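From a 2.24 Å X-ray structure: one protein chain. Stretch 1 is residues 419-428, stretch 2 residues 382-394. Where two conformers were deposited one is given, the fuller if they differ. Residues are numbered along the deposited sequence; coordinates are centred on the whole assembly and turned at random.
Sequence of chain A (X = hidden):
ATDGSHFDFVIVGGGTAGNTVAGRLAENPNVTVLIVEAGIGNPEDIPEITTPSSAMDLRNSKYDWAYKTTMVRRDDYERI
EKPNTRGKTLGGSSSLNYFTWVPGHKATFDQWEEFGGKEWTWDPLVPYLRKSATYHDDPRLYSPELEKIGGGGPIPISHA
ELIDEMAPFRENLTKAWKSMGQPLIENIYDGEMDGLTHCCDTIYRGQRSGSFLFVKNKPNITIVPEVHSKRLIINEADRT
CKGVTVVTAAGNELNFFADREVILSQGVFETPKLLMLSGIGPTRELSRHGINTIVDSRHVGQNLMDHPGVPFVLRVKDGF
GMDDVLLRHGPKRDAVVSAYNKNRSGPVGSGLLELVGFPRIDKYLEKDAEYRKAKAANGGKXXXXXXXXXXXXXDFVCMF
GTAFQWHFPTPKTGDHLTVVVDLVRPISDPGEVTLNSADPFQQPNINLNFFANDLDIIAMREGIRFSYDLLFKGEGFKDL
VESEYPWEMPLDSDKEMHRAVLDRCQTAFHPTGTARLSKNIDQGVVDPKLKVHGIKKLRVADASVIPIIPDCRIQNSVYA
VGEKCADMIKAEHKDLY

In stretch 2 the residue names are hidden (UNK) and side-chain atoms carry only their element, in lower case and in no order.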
ATOM      1  N   VAL A 419      -9.409  20.223  -4.972  1.00 19.52           N
ATOM      2  CA  VAL A 419     -10.809  19.836  -4.833  1.00 18.08           C
ATOM      3  C   VAL A 419     -10.890  18.493  -4.129  1.00 21.30           C
ATOM      4  O   VAL A 419     -10.364  17.491  -4.618  1.00 24.34           O
ATOM      5  CB  VAL A 419     -11.517  19.685  -6.208  1.00 24.83           C
ATOM      6  CG1 VAL A 419     -12.942  19.192  -6.020  1.00 20.26           C
ATOM      7  CG2 VAL A 419     -11.503  20.986  -6.971  1.00 18.11           C
ATOM      8  N   VAL A 420     -11.546  18.464  -2.976  1.00 22.80           N
ATOM      9  CA  VAL A 420     -11.715  17.217  -2.260  1.00 21.50           C
ATOM     10  C   VAL A 420     -13.075  16.605  -2.632  1.00 20.59           C
ATOM     11  O   VAL A 420     -14.128  17.133  -2.266  1.00 19.27           O
ATOM     12  CB  VAL A 420     -11.586  17.426  -0.731  1.00 22.77           C
ATOM     13  CG1 VAL A 420     -11.634  16.104  -0.020  1.00 18.66           C
ATOM     14  CG2 VAL A 420     -10.280  18.144  -0.404  1.00 20.84           C
ATOM     15  N   VAL A 421     -13.048  15.521  -3.396  1.00 14.18           N
ATOM     16  CA  VAL A 421     -14.289  14.848  -3.770  1.00 23.75           C
ATOM     17  C   VAL A 421     -14.593  13.756  -2.738  1.00 23.25           C
ATOM     18  O   VAL A 421     -14.012  12.657  -2.731  1.00 20.45           O
ATOM     19  CB  VAL A 421     -14.262  14.328  -5.229  1.00 23.47           C
ATOM     20  CG1 VAL A 421     -15.635  13.847  -5.649  1.00 16.24           C
ATOM     21  CG2 VAL A 421     -13.827  15.437  -6.155  1.00 13.04           C
ATOM     22  N   ASP A 422     -15.482  14.115  -1.822  1.00 18.65           N
ATOM     23  CA  ASP A 422     -15.791  13.303  -0.663  1.00 20.63           C
ATOM     24  C   ASP A 422     -17.134  12.583  -0.875  1.00 18.95           C
ATOM     25  O   ASP A 422     -18.180  13.227  -0.905  1.00 17.69           O
ATOM     26  CB  ASP A 422     -15.855  14.240   0.541  1.00 19.10           C
ATOM     27  CG  ASP A 422     -16.226  13.540   1.824  1.00 26.49           C
ATOM     28  OD1 ASP A 422     -16.788  12.421   1.770  1.00 27.96           O
ATOM     29  OD2 ASP A 422     -15.978  14.134   2.899  1.00 28.92           O
ATOM     30  N   LEU A 423     -17.100  11.260  -1.033  1.00 16.57           N
ATOM     31  CA  LEU A 423     -18.340  10.468  -1.190  1.00 15.03           C
ATOM     32  C   LEU A 423     -18.947  10.342   0.203  1.00 25.19           C
ATOM     33  O   LEU A 423     -18.417   9.659   1.099  1.00 15.69           O
ATOM     34  CB  LEU A 423     -18.038   9.089  -1.749  1.00 15.30           C
ATOM     35  CG  LEU A 423     -19.039   8.237  -2.527  1.00 30.68           C
ATOM     36  CD1 LEU A 423     -18.819   6.775  -2.148  1.00 18.56           C
ATOM     37  CD2 LEU A 423     -20.496   8.639  -2.324  1.00 18.99           C
ATOM     38  N   VAL A 424     -20.060  11.021   0.391  1.00 18.59           N
ATOM     39  CA  VAL A 424     -20.560  11.291   1.720  1.00 16.28           C
ATOM     40  C   VAL A 424     -21.612  10.235   2.118  1.00 21.77           C
ATOM     41  O   VAL A 424     -21.856   9.973   3.301  1.00 23.21           O
ATOM     42  CB  VAL A 424     -21.065  12.758   1.698  1.00 23.73           C
ATOM     43  CG1 VAL A 424     -22.502  12.860   2.075  1.00 26.88           C
ATOM     44  CG2 VAL A 424     -20.127  13.674   2.489  1.00 17.88           C
ATOM     45  N   ARG A 425     -22.181   9.583   1.108  1.00 18.49           N
ATOM     46  CA  ARG A 425     -23.148   8.501   1.297  1.00 20.80           C
ATOM     47  C   ARG A 425     -22.709   7.229   0.564  1.00 19.16           C
ATOM     48  O   ARG A 425     -23.361   6.815  -0.392  1.00 21.12           O
ATOM     49  CB  ARG A 425     -24.514   8.939   0.772  1.00 15.55           C
ATOM     50  CG  ARG A 425     -25.175  10.013   1.642  1.00 19.50           C
ATOM     51  CD  ARG A 425     -26.150   9.401   2.619  1.00 14.95           C
ATOM     52  NE  ARG A 425     -25.520   8.386   3.457  1.00 21.30           N
ATOM     53  CZ  ARG A 425     -24.945   8.619   4.636  1.00 21.29           C
ATOM     54  NH1 ARG A 425     -24.885   9.844   5.152  1.00 16.58           N
ATOM     55  NH2 ARG A 425     -24.409   7.619   5.301  1.00 16.38           N
ATOM     56  N   PRO A 426     -21.602   6.605   1.010  1.00 20.53           N
ATOM     57  CA  PRO A 426     -21.133   5.397   0.325  1.00 22.06           C
ATOM     58  C   PRO A 426     -22.029   4.232   0.717  1.00 19.04           C
ATOM     59  O   PRO A 426     -22.754   4.352   1.686  1.00 18.51           O
ATOM     60  CB  PRO A 426     -19.727   5.204   0.899  1.00 17.73           C
ATOM     61  CG  PRO A 426     -19.836   5.765   2.285  1.00 21.91           C
ATOM     62  CD  PRO A 426     -20.766   6.931   2.183  1.00 15.81           C
ATOM     63  N   ILE A 427     -21.995   3.136  -0.022  1.00 21.45           N
ATOM     64  CA  ILE A 427     -22.768   1.970   0.379  1.00 23.48           C
ATOM     65  C   ILE A 427     -21.902   0.736   0.581  1.00 21.47           C
ATOM     66  O   ILE A 427     -22.427  -0.348   0.834  1.00 23.80           O
ATOM     67  CB  ILE A 427     -23.829   1.627  -0.658  1.00 23.81           C
ATOM     68  CG1 ILE A 427     -23.152   1.407  -2.016  1.00 19.70           C
ATOM     69  CG2 ILE A 427     -24.906   2.714  -0.676  1.00 15.81           C
ATOM     70  CD1 ILE A 427     -24.015   0.682  -3.037  1.00 25.28           C
ATOM     71  N   SER A 428     -20.585   0.883   0.449  1.00 16.78           N
ATOM     72  CA  SER A 428     -19.686  -0.220   0.782  1.00 19.92           C
ATOM     73  C   SER A 428     -19.889  -0.655   2.234  1.00 20.50           C
ATOM     74  O   SER A 428     -20.161   0.178   3.103  1.00 20.86           O
ATOM     75  CB  SER A 428     -18.225   0.176   0.556  1.00 15.11           C
ATOM     76  OG  SER A 428     -17.945   0.271  -0.824  1.00 17.58           O
ATOM     77  N   UNK A 382     -32.747   5.200  -5.143  1.00 23.92           N
ATOM     78  CA  UNK A 382     -31.315   5.459  -5.201  1.00 18.38           C
ATOM     79  C   UNK A 382     -30.594   4.738  -4.074  1.00 22.22           C
ATOM     80  O   UNK A 382     -30.899   4.962  -2.903  1.00 21.91           O
ATOM     81  c   UNK A 382     -31.062   6.968  -5.079  1.00 16.06           C
ATOM     82  o   UNK A 382     -29.278   8.238  -4.170  1.00 21.20           O
ATOM     83  c   UNK A 382     -29.598   7.305  -4.940  1.00 23.94           C
ATOM     84  o   UNK A 382     -28.761   6.642  -5.603  1.00 22.55           O
ATOM     85  N   UNK A 383     -29.629   3.868  -4.420  1.00 20.25           N
ATOM     86  CA  UNK A 383     -28.868   3.134  -3.397  1.00 16.35           C
ATOM     87  C   UNK A 383     -28.138   4.033  -2.413  1.00 18.19           C
ATOM     88  O   UNK A 383     -28.107   3.712  -1.234  1.00 16.93           O
ATOM     89  c   UNK A 383     -27.853   2.317  -4.219  1.00 17.42           C
ATOM     90  c   UNK A 383     -28.505   2.148  -5.570  1.00 14.86           C
ATOM     91  c   UNK A 383     -29.320   3.408  -5.789  1.00 18.02           C
ATOM     92  N   UNK A 384     -27.551   5.130  -2.885  1.00 18.52           N
ATOM     93  CA  UNK A 384     -26.720   5.969  -2.020  1.00 17.72           C
ATOM     94  C   UNK A 384     -27.511   6.828  -1.034  1.00 19.83           C
ATOM     95  O   UNK A 384     -27.301   6.760   0.192  1.00 20.09           O
ATOM     96  c   UNK A 384     -24.999   6.117  -3.888  1.00 16.22           C
ATOM     97  c   UNK A 384     -23.136   4.707  -4.474  1.00 22.18           C
ATOM     98  c   UNK A 384     -23.861   5.407  -3.528  1.00 17.39           C
ATOM     99  c   UNK A 384     -25.792   6.866  -2.858  1.00 15.63           C
ATOM    100  c   UNK A 384     -23.537   4.719  -5.795  1.00 22.76           C
ATOM    101  c   UNK A 384     -25.389   6.122  -5.215  1.00 16.06           C
ATOM    102  c   UNK A 384     -24.669   5.427  -6.164  1.00 19.10           C
ATOM    103  N   UNK A 385     -28.408   7.640  -1.572  1.00 14.23           N
ATOM    104  CA  UNK A 385     -29.135   8.625  -0.771  1.00 17.14           C
ATOM    105  C   UNK A 385     -30.629   8.566  -1.091  1.00 20.09           C
ATOM    106  O   UNK A 385     -31.168   9.489  -1.699  1.00 15.88           O
ATOM    107  o   UNK A 385     -27.258  10.178  -0.713  1.00 19.05           O
ATOM    108  c   UNK A 385     -28.614  10.028  -1.081  1.00 18.36           C
ATOM    109  N   UNK A 386     -31.304   7.479  -0.678  1.00 19.98           N
ATOM    110  CA  UNK A 386     -32.698   7.271  -1.089  1.00 20.82           C
ATOM    111  C   UNK A 386     -33.665   8.256  -0.432  1.00 23.83           C
ATOM    112  O   UNK A 386     -34.863   8.193  -0.688  1.00 31.25           O
ATOM    113  c   UNK A 386     -32.999   5.857  -0.593  1.00 23.28           C
ATOM    114  c   UNK A 386     -30.829   6.434   0.253  1.00 21.82           C
ATOM    115  c   UNK A 386     -32.089   5.675   0.598  1.00 23.01           C
ATOM    116  N   UNK A 387     -33.150   9.147   0.403  1.00 24.01           N
ATOM    117  CA  UNK A 387     -33.996  10.028   1.205  1.00 23.83           C
ATOM    118  C   UNK A 387     -33.649  11.485   0.924  1.00 22.20           C
ATOM    119  O   UNK A 387     -33.881  12.361   1.756  1.00 27.46           O
ATOM    120  c   UNK A 387     -35.528   7.863   2.639  1.00 28.43           C
ATOM    121  c   UNK A 387     -34.080   8.203   4.652  1.00 28.44           C
ATOM    122  c   UNK A 387     -33.800   9.730   2.696  1.00 21.11           C
ATOM    123  c   UNK A 387     -34.793   8.882   3.490  1.00 34.78           C
ATOM    124  N   UNK A 388     -33.057  11.737  -0.236  1.00 21.56           N
ATOM    125  CA  UNK A 388     -32.830  13.094  -0.693  1.00 18.34           C
ATOM    126  C   UNK A 388     -31.532  13.730  -0.233  1.00 20.98           C
ATOM    127  O   UNK A 388     -31.266  14.893  -0.555  1.00 20.84           O
ATOM    128  N   UNK A 389     -30.725  12.983   0.517  1.00 18.44           N
ATOM    129  CA  UNK A 389     -29.422  13.442   1.008  0.71 21.65           C
ATOM    130  C   UNK A 389     -28.466  13.780  -0.138  1.00 22.57           C
ATOM    131  O   UNK A 389     -28.646  13.300  -1.265  1.00 17.01           O
ATOM    132  c   UNK A 389     -28.761  12.355   1.869  0.71 21.11           C
ATOM    133  c   UNK A 389     -29.542  11.914   3.088  0.71 17.92           C
ATOM    134  c   UNK A 389     -30.188  10.547   2.904  0.71 24.05           C
ATOM    135  n   UNK A 389     -30.797  10.326   1.736  0.71 20.41           N
ATOM    136  o   UNK A 389     -30.145   9.702   3.803  0.71 23.24           O
ATOM    137  N   UNK A 390     -27.416  14.568   0.143  1.00 16.35           N
ATOM    138  CA  UNK A 390     -26.408  14.818  -0.889  1.00 17.24           C
ATOM    139  C   UNK A 390     -25.743  13.508  -1.286  1.00 22.01           C
ATOM    140  O   UNK A 390     -25.869  12.512  -0.571  1.00 19.81           O
ATOM    141  c   UNK A 390     -25.367  15.680  -0.166  1.00 16.76           C
ATOM    142  c   UNK A 390     -26.081  16.258   1.011  1.00 16.69           C
ATOM    143  c   UNK A 390     -27.106  15.251   1.409  1.00 16.56           C
ATOM    144  N   UNK A 391     -25.050  13.509  -2.417  1.00 18.35           N
ATOM    145  CA  UNK A 391     -24.130  12.426  -2.746  1.00 19.01           C
ATOM    146  C   UNK A 391     -22.694  12.778  -2.355  1.00 20.47           C
ATOM    147  O   UNK A 391     -21.908  11.898  -1.986  1.00 21.58           O
ATOM    148  n   UNK A 391     -27.279  10.201  -4.837  1.00 21.02           N
ATOM    149  c   UNK A 391     -27.235  11.005  -5.885  1.00 22.21           C
ATOM    150  n   UNK A 391     -26.160  11.766  -5.782  1.00 18.79           N
ATOM    151  c   UNK A 391     -26.185  10.447  -4.040  1.00 17.51           C
ATOM    152  c   UNK A 391     -24.202  12.100  -4.234  1.00 14.23           C
ATOM    153  c   UNK A 391     -25.472  11.433  -4.636  1.00 16.07           C
ATOM    154  N   UNK A 392     -22.351  14.061  -2.431  1.00 14.63           N
ATOM    155  CA  UNK A 392     -20.981  14.488  -2.149  1.00 17.44           C
ATOM    156  C   UNK A 392     -20.901  15.714  -1.274  1.00 20.61           C
ATOM    157  O   UNK A 392     -21.834  16.507  -1.216  1.00 17.84           O
ATOM    158  c   UNK A 392     -20.916  13.010  -5.096  1.00 16.84           C
ATOM    159  c   UNK A 392     -18.721  12.873  -4.123  1.00 20.79           C
ATOM    160  c   UNK A 392     -19.940  13.532  -4.244  1.00 24.44           C
ATOM    161  c   UNK A 392     -19.461  11.198  -5.711  1.00 18.83           C
ATOM    162  c   UNK A 392     -20.212  14.764  -3.441  1.00 19.25           C
ATOM    163  c   UNK A 392     -20.681  11.856  -5.832  1.00 21.22           C
ATOM    164  c   UNK A 392     -18.475  11.711  -4.857  1.00 23.00           C
ATOM    165  N   UNK A 393     -19.779  15.828  -0.569  1.00 21.15           N
ATOM    166  CA  UNK A 393     -19.303  17.124  -0.104  1.00 21.00           C
ATOM    167  C   UNK A 393     -18.116  17.449  -0.985  1.00 21.46           C
ATOM    168  O   UNK A 393     -17.158  16.669  -1.069  1.00 19.85           O
ATOM    169  o   UNK A 393     -18.461  17.809   4.054  1.00 17.25           O
ATOM    170  c   UNK A 393     -18.019  18.326   1.739  1.00 17.63           C
ATOM    171  o   UNK A 393     -16.986  19.376   3.631  1.00 19.15           O
ATOM    172  c   UNK A 393     -17.807  18.508   3.248  1.00 20.68           C
ATOM    173  c   UNK A 393     -18.882  17.116   1.371  1.00 16.56           C
ATOM    174  N   UNK A 394     -18.203  18.579  -1.674  1.00 22.30           N
ATOM    175  CA  UNK A 394     -17.110  19.066  -2.501  1.00 20.42           C
ATOM    176  C   UNK A 394     -16.426  20.249  -1.832  1.00 22.28           C
ATOM    177  O   UNK A 394     -16.985  21.350  -1.755  1.00 22.29           O
ATOM    178  c   UNK A 394     -18.344  18.333  -4.587  1.00 24.87           C
ATOM    179  c   UNK A 394     -18.929  18.802  -5.943  1.00 22.30           C
ATOM    180  c   UNK A 394     -17.630  19.467  -3.876  1.00 22.31           C
ATOM    181  c   UNK A 394     -17.372  17.165  -4.751  1.00 18.37           C
TER
HETATM  182  O   HOH W   1     -25.469   5.617   2.136  1.00 18.63           O

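Position 382 carries two carbons, the second bearing two oxygens, and does not touch stretch 1: it is Asp-382. Its carboxylate organises its own loop, OD1 accepting from the backbone N of 385 at 2.8 Å, a task suited to a short acid.

At 383 three carbons close a ring onto the backbone nitrogen, so this is Pro-383. Its CB lies 4.3 Å from Ile-427 CD1, and its O is 3.4 Å from Ile-427 CG2; the rigid ring offers an apolar surface to a partly exposed isoleucine.

Position 384 has one carbon and then a ring of six, with no oxygen on it: Phe-384. Arg-425 O sits at the ring edge, near its plane, and is 3.5 Å from Phe-384 CB, while Ile-427 CG2 approaches CD1 of Phe-384 to 4.1 Å. A broad, flat side chain can meet both.

At 385 one carbon bears one oxygen, which lies 3.1 Å from Arg-425 CG. This is Ser-385; its OG donates to the backbone O of 390 at 2.7 Å, tying the loop together across a short span.

Position 386, three carbons in a ring onto N, is Pro-386, and 387, four carbons forked at the second, is Leu-387. Both are exposed and clear of stretch 1. They occupy the middle of a type I turn, where a phi of -70° suits the proline.

Position 388 has no side-chain atoms. Gly-388 closes the turn, its N donating to Ser-385 O at 3.3 Å; at its positive phi of 88° a CB would be jammed against the preceding carbonyl.

At 389 three carbons end in one oxygen and one nitrogen: Gln-389, whose CB packs 4.0 Å from Arg-425 CD. Position 390 is again a three-carbon ring on N, Pro-390; its O lies 3.4 Å from Arg-425 CG.

Position 391 shows one carbon and a five-membered ring of three carbons and two nitrogens. His-391 points away from stretch 1, and its NE2 donates to Asp-382 OD1 at 2.9 Å, while its backbone O accepts from Val-424 N at 3.1 Å.

At 392 one carbon leads to a six-carbon ring: Phe-392. CD1 comes within 3.6 Å of Val-421 CG1, and CE1 within 4.1 Å of Leu-423 CB, a good use of a large apolar ring in a buried place.

Position 393 has three carbons, the third with two oxygens: Glu-393. It shares a sheet face with Asp-422, their OE2 and OD2 4.6 Å apart despite like charge; Glu-393 OE2 is hydrogen-bonded elsewhere in the structure.

Finally, 394 has four carbons forked at the second: Leu-394, whose CD2 meets Val-421 CG1 at 3.9 Å.

The contact thus joins an antiparallel ladder to a loop. Asp-422 and Glu-393 exchange two backbone hydrogen bonds of 3.1 Å, while the valine, leucine and phenylalanine side chains pack on the other face. Beyond it, one water links Phe-384 O, Arg-425 NE and Pro-426 O.

Stretch 2, residues 382-394: DPFSPLGQPHFEL
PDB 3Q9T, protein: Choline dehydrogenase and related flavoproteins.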